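Local atomic coordinates of 5-ketofructose reductase (Gluconobacter sp., PDB entry 7COK), a protein that probably reduces 5-ketofructose with a nicotinamide cofactor, as a member of a novel class in the shikimate dehydrogenase family. Residues Gly64-Leu69 / Glu261-Arg266; Pro70-Val75 / Asn106-Gly111. All blocks are in the same frame, centred on the assembly; numbering follows the deposited sequence.

Contact 1: residues Gly64-Leu69 / Glu261-Arg266; sequences GFNCSL and EIWLGR
Trp263 lays its indole against the backbone of Gly64 and Phe65, an alpha/beta packing in which the end of helix 248-264 meets a face of the mixed sheet of the substrate-binding domain. The contact is tight at Gly64, which has no side chain between its CA and the indole. Gly64 CA sits over the five-membered ring, 3.7 Å from its centroid and 15° off the normal, which meets the definition of a CH-pi contact. The indole then reaches along the strand, with CZ2 at 3.4 Å from Phe65 C and CH2 at 3.3 Å from Asn66 OD1. That oxygen lies at the ring edge, near its plane, whereas the amide plane as a whole is turned 42° from the indole. Asn66 CG lies beside the backbone N (chi1 -65°), which brings the amide round to this edge, and Tyr40 OH and Asn93 O bond its two polar ends, fixing which way the amide faces. Trp263 NE1 has a weak hydrogen bond to Val95 O of the adjoining strand, a further tie between the helix and the sheet. No hydrogen bond joins the two segments themselves, and the 172 Å² they bury comes from van der Waals and CH-pi contact. The loose side begins after Leu264, which still packs on Ile9 and Val63: Gly265, whose phi is positive, and Arg266 are exposed. There the arginine folds back on the helix end, Arg266 NH1 donating to Leu264 O at 2.9 Å.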
loop_
_atom_site.group_PDB
_atom_site.type_symbol
_atom_site.label_atom_id
_atom_site.label_comp_id
_atom_site.label_asym_id
_atom_site.label_seq_id
_atom_site.Cartn_x
_atom_site.Cartn_y
_atom_site.Cartn_z
ATOM N N GLY A 64 -8.920 -0.808 -6.417
ATOM C CA GLY A 64 -9.294 0.535 -6.814
ATOM C C GLY A 64 -8.289 1.557 -6.377
ATOM O O GLY A 64 -7.435 1.275 -5.542
ATOM N N PHE A 65 -8.401 2.748 -6.962
ATOM C CA PHE A 65 -7.604 3.882 -6.519
ATOM C C PHE A 65 -8.270 5.184 -6.914
ATOM O O PHE A 65 -9.052 5.198 -7.843
ATOM C CB PHE A 65 -6.168 3.819 -7.077
ATOM C CG PHE A 65 -6.076 3.775 -8.584
ATOM C CD1 PHE A 65 -5.995 4.963 -9.338
ATOM C CD2 PHE A 65 -6.034 2.545 -9.250
ATOM C CE1 PHE A 65 -5.882 4.909 -10.741
ATOM C CE2 PHE A 65 -5.893 2.492 -10.652
ATOM C CZ PHE A 65 -5.830 3.671 -11.392
ATOM N N ASN A 66 -7.970 6.251 -6.171
ATOM C CA ASN A 66 -8.298 7.626 -6.566
ATOM C C ASN A 66 -7.190 8.284 -7.322
ATOM O O ASN A 66 -6.014 7.927 -7.166
ATOM C CB ASN A 66 -8.580 8.464 -5.317
ATOM C CG ASN A 66 -9.814 8.002 -4.583
ATOM O OD1 ASN A 66 -9.761 7.744 -3.381
ATOM N ND2 ASN A 66 -10.916 7.827 -5.311
ATOM N N CYS A 67 -7.590 9.253 -8.139
ATOM C CA CYS A 67 -6.661 10.206 -8.732
ATOM C C CYS A 67 -7.077 11.592 -8.305
ATOM O O CYS A 67 -8.267 11.936 -8.328
ATOM C CB CYS A 67 -6.742 10.143 -10.238
ATOM S SG CYS A 67 -6.045 8.650 -10.927
ATOM N N SER A 68 -6.099 12.373 -7.868
ATOM C CA SER A 68 -6.317 13.789 -7.565
ATOM C C SER A 68 -5.378 14.584 -8.462
ATOM O O SER A 68 -4.721 13.995 -9.335
ATOM C CB SER A 68 -6.053 14.073 -6.078
ATOM O OG SER A 68 -6.862 13.278 -5.237
ATOM N N LEU A 69 -5.321 15.902 -8.276
ATOM C CA LEU A 69 -4.362 16.771 -8.967
ATOM C C LEU A 69 -2.960 16.153 -8.956
ATOM O O LEU A 69 -2.503 15.707 -7.896
ATOM C CB LEU A 69 -4.302 18.151 -8.286
ATOM C CG LEU A 69 -3.461 19.277 -8.911
ATOM C CD1 LEU A 69 -4.240 19.953 -10.029
ATOM C CD2 LEU A 69 -3.056 20.315 -7.879
ATOM N N GLU A 261 -17.968 1.984 -2.041
ATOM C CA GLU A 261 -19.040 1.176 -2.630
ATOM C C GLU A 261 -18.661 0.660 -4.015
ATOM O O GLU A 261 -18.867 -0.516 -4.304
ATOM C CB GLU A 261 -20.375 1.918 -2.663
ATOM C CG GLU A 261 -21.026 2.095 -1.305
ATOM C CD GLU A 261 -22.252 2.993 -1.356
ATOM O OE1 GLU A 261 -22.435 3.783 -2.322
ATOM O OE2 GLU A 261 -23.051 2.910 -0.404
ATOM N N ILE A 262 -18.077 1.529 -4.835
ATOM C CA ILE A 262 -17.619 1.148 -6.187
ATOM C C ILE A 262 -16.523 0.094 -6.097
ATOM O O ILE A 262 -16.536 -0.878 -6.841
ATOM C CB ILE A 262 -17.175 2.389 -7.005
ATOM C CG1 ILE A 262 -18.409 3.239 -7.375
ATOM C CG2 ILE A 262 -16.416 1.996 -8.280
ATOM C CD1 ILE A 262 -18.101 4.635 -7.899
ATOM N N TRP A 263 -15.567 0.299 -5.203
ATOM C CA TRP A 263 -14.415 -0.598 -5.092
ATOM C C TRP A 263 -14.699 -1.961 -4.489
ATOM O O TRP A 263 -14.151 -2.991 -4.946
ATOM C CB TRP A 263 -13.328 0.054 -4.243
ATOM C CG TRP A 263 -12.724 1.281 -4.838
ATOM C CD1 TRP A 263 -12.701 1.647 -6.159
ATOM C CD2 TRP A 263 -11.958 2.250 -4.142
ATOM N NE1 TRP A 263 -12.015 2.826 -6.303
ATOM C CE2 TRP A 263 -11.532 3.210 -5.082
ATOM C CE3 TRP A 263 -11.619 2.424 -2.794
ATOM C CZ2 TRP A 263 -10.769 4.331 -4.717
ATOM C CZ3 TRP A 263 -10.864 3.515 -2.429
ATOM C CH2 TRP A 263 -10.443 4.468 -3.392
ATOM N N LEU A 264 -15.519 -1.975 -3.439
ATOM C CA LEU A 264 -15.582 -3.147 -2.556
ATOM C C LEU A 264 -16.969 -3.638 -2.237
ATOM O O LEU A 264 -17.119 -4.643 -1.533
ATOM C CB LEU A 264 -14.864 -2.851 -1.237
ATOM C CG LEU A 264 -13.348 -2.909 -1.329
ATOM C CD1 LEU A 264 -12.761 -2.311 -0.069
ATOM C CD2 LEU A 264 -12.883 -4.342 -1.558
ATOM N N GLY A 265 -17.990 -2.935 -2.715
ATOM C CA GLY A 265 -19.374 -3.314 -2.437
ATOM C C GLY A 265 -19.790 -3.214 -0.977
ATOM O O GLY A 265 -20.697 -3.925 -0.566
ATOM N N ARG A 266 -19.105 -2.370 -0.204
ATOM C CA ARG A 266 -19.435 -2.088 1.196
ATOM C C ARG A 266 -19.756 -0.614 1.349
ATOM O O ARG A 266 -19.110 0.230 0.688
ATOM C CB ARG A 266 -18.278 -2.423 2.146
ATOM C CG ARG A 266 -18.299 -3.806 2.735
ATOM C CD ARG A 266 -17.243 -4.619 2.032
ATOM N NE ARG A 266 -17.354 -6.029 2.376
ATOM C CZ ARG A 266 -17.053 -7.022 1.559
ATOM N NH1 ARG A 266 -16.635 -6.784 0.309
ATOM N NH2 ARG A 266 -17.194 -8.265 2.003
#

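Contact 2: residues Pro70-Val75 / Asn106-Gly111; sequences PHKVAV and NTDGKG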
loop_
_atom_site.group_PDB
_atom_site.type_symbol
_atom_site.label_atom_id
_atom_site.label_comp_id
_atom_site.label_asym_id
_atom_site.label_seq_id
_atom_site.Cartn_x
_atom_site.Cartn_y
_atom_site.Cartn_z
ATOM N N PRO A 70 -2.277 16.103 -10.103
ATOM C CA PRO A 70 -2.703 16.676 -11.388
ATOM C C PRO A 70 -3.093 15.590 -12.410
ATOM O O PRO A 70 -2.875 15.761 -13.607
ATOM C CB PRO A 70 -1.414 17.382 -11.838
ATOM C CG PRO A 70 -0.334 16.437 -11.363
ATOM C CD PRO A 70 -0.855 15.740 -10.123
ATOM N N HIS A 71 -3.631 14.462 -11.926
ATOM C CA HIS A 71 -3.891 13.273 -12.763
ATOM C C HIS A 71 -5.306 13.036 -13.319
ATOM O O HIS A 71 -5.485 12.144 -14.137
ATOM C CB HIS A 71 -3.443 12.003 -12.037
ATOM C CG HIS A 71 -2.057 12.098 -11.501
ATOM N ND1 HIS A 71 -1.008 12.565 -12.261
ATOM C CD2 HIS A 71 -1.534 11.751 -10.298
ATOM C CE1 HIS A 71 0.099 12.520 -11.539
ATOM N NE2 HIS A 71 -0.197 12.058 -10.339
ATOM N N LYS A 72 -6.288 13.857 -12.952
ATOM C CA LYS A 72 -7.695 13.542 -13.275
ATOM C C LYS A 72 -8.049 13.489 -14.754
ATOM O O LYS A 72 -8.921 12.732 -15.139
ATOM C CB LYS A 72 -8.675 14.489 -12.563
ATOM C CG LYS A 72 -8.644 14.383 -11.048
ATOM C CD LYS A 72 -9.698 15.289 -10.427
ATOM C CE LYS A 72 -9.686 15.223 -8.909
ATOM N NZ LYS A 72 -10.658 16.219 -8.389
ATOM N N VAL A 73 -7.382 14.307 -15.567
ATOM C CA VAL A 73 -7.591 14.298 -17.022
ATOM C C VAL A 73 -6.652 13.267 -17.676
ATOM O O VAL A 73 -7.067 12.454 -18.510
ATOM C CB VAL A 73 -7.490 15.726 -17.638
ATOM C CG1 VAL A 73 -7.650 15.676 -19.151
ATOM C CG2 VAL A 73 -8.575 16.608 -17.041
ATOM N N ALA A 74 -5.392 13.288 -17.266
ATOM C CA ALA A 74 -4.376 12.434 -17.863
ATOM C C ALA A 74 -4.698 10.946 -17.696
ATOM O O ALA A 74 -4.429 10.137 -18.579
ATOM C CB ALA A 74 -3.028 12.754 -17.238
ATOM N N VAL A 75 -5.327 10.577 -16.581
ATOM C CA VAL A 75 -5.616 9.171 -16.326
ATOM C C VAL A 75 -6.556 8.558 -17.370
ATOM O O VAL A 75 -6.526 7.352 -17.559
ATOM C CB VAL A 75 -6.106 8.930 -14.865
ATOM C CG1 VAL A 75 -7.575 9.325 -14.703
ATOM C CG2 VAL A 75 -5.857 7.493 -14.432
ATOM N N ASN A 106 -16.272 9.410 -12.127
ATOM C CA ASN A 106 -16.098 10.706 -11.534
ATOM C C ASN A 106 -17.102 10.866 -10.421
ATOM O O ASN A 106 -18.276 10.706 -10.642
ATOM C CB ASN A 106 -16.254 11.811 -12.575
ATOM C CG ASN A 106 -15.860 13.163 -12.031
ATOM O OD1 ASN A 106 -16.454 13.671 -11.068
ATOM N ND2 ASN A 106 -14.832 13.743 -12.606
ATOM N N THR A 107 -16.612 11.122 -9.220
ATOM C CA THR A 107 -17.513 11.269 -8.065
ATOM C C THR A 107 -17.451 12.659 -7.433
ATOM O O THR A 107 -18.023 12.880 -6.362
ATOM C CB THR A 107 -17.232 10.218 -6.987
ATOM O OG1 THR A 107 -15.949 10.496 -6.427
ATOM C CG2 THR A 107 -17.333 8.779 -7.565
ATOM N N ASP A 108 -16.779 13.596 -8.100
ATOM C CA ASP A 108 -16.609 14.957 -7.575
ATOM C C ASP A 108 -17.916 15.738 -7.463
ATOM O O ASP A 108 -17.990 16.720 -6.721
ATOM C CB ASP A 108 -15.613 15.762 -8.414
ATOM C CG ASP A 108 -14.173 15.361 -8.159
ATOM O OD1 ASP A 108 -13.895 14.730 -7.122
ATOM O OD2 ASP A 108 -13.300 15.705 -8.982
ATOM N N GLY A 109 -18.944 15.308 -8.186
ATOM C CA GLY A 109 -20.263 15.892 -8.021
ATOM C C GLY A 109 -21.207 14.970 -7.273
ATOM O O GLY A 109 -22.293 15.402 -6.895
ATOM N N LYS A 110 -20.798 13.716 -7.050
ATOM C CA LYS A 110 -21.700 12.716 -6.440
ATOM C C LYS A 110 -21.809 12.858 -4.923
ATOM O O LYS A 110 -22.854 12.505 -4.379
ATOM C CB LYS A 110 -21.247 11.286 -6.784
ATOM C CG LYS A 110 -21.406 10.916 -8.251
ATOM C CD LYS A 110 -21.124 9.436 -8.515
ATOM C CE LYS A 110 -21.115 9.080 -10.010
ATOM N NZ LYS A 110 -22.385 9.397 -10.721
ATOM N N GLY A 111 -20.755 13.345 -4.249
ATOM C CA GLY A 111 -20.826 13.601 -2.803
ATOM C C GLY A 111 -21.903 14.634 -2.536
ATOM O O GLY A 111 -22.727 14.467 -1.651
HETATM O O HOH W 1 -11.456 14.373 -5.841
#
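Lys72 and Asp108 meet in a salt bridge that matches the lysine-aspartate pair of shikimate dehydrogenases, and is thus consistent with the catalytic site of that family. The bond runs 2.8 Å from Lys72 NZ to Asp108 OD2, which is met on the syn side, 23° out of the carboxylate plane. The two side chains come from opposite directions. Lys72 is fully extended beyond CG (chi2 -177°), so that with Asp108 it bridges CA atoms of Lys72 and Asp108 that are 10.7 Å apart. A water supplements the bridge: it donates to Asp108 OD1 at 2.8 Å and accepts a weak bond from Lys72 NZ, so both carboxylate oxygens are engaged.

In the second shell, backbone hydrogen bonding with Val92 holds Lys72. On the aspartate side, Thr107 N bonds Asn93 OD1 and Thr107 OG1 bonds Gln255 OE1, fixing the residue just before Asp108. Asn106, whose ND2 is bound to Ala91 O, turns the chain ahead of helix 110-117 by an Asx turn. Asn106 OD1 accepts from Asp108 N at 3.0 Å, the donor tilted 34° from the carbonyl plane.

How the contacts relate
The centres of contacts 1 and 2 lie about 11 Å apart, and each segment of the one meets a segment of the other. Strand 64-67 runs almost directly into the lysine-bearing loop 70-75, through a cis peptide before Pro70, and Cys67 packs on Lys72 and Val75: Cys67 O is 3.6 Å from Lys72 CE, and Cys67 SG is 3.7 Å from Val75 CG2. On the other side, Ile262 CD1 of helix 248-264 lies 4.2 Å from Thr107 CG2, beside Asp108. Contact 1 is thus buried packing next to the polar pair of contact 2, which is probably part of the active site, as in shikimate dehydrogenases.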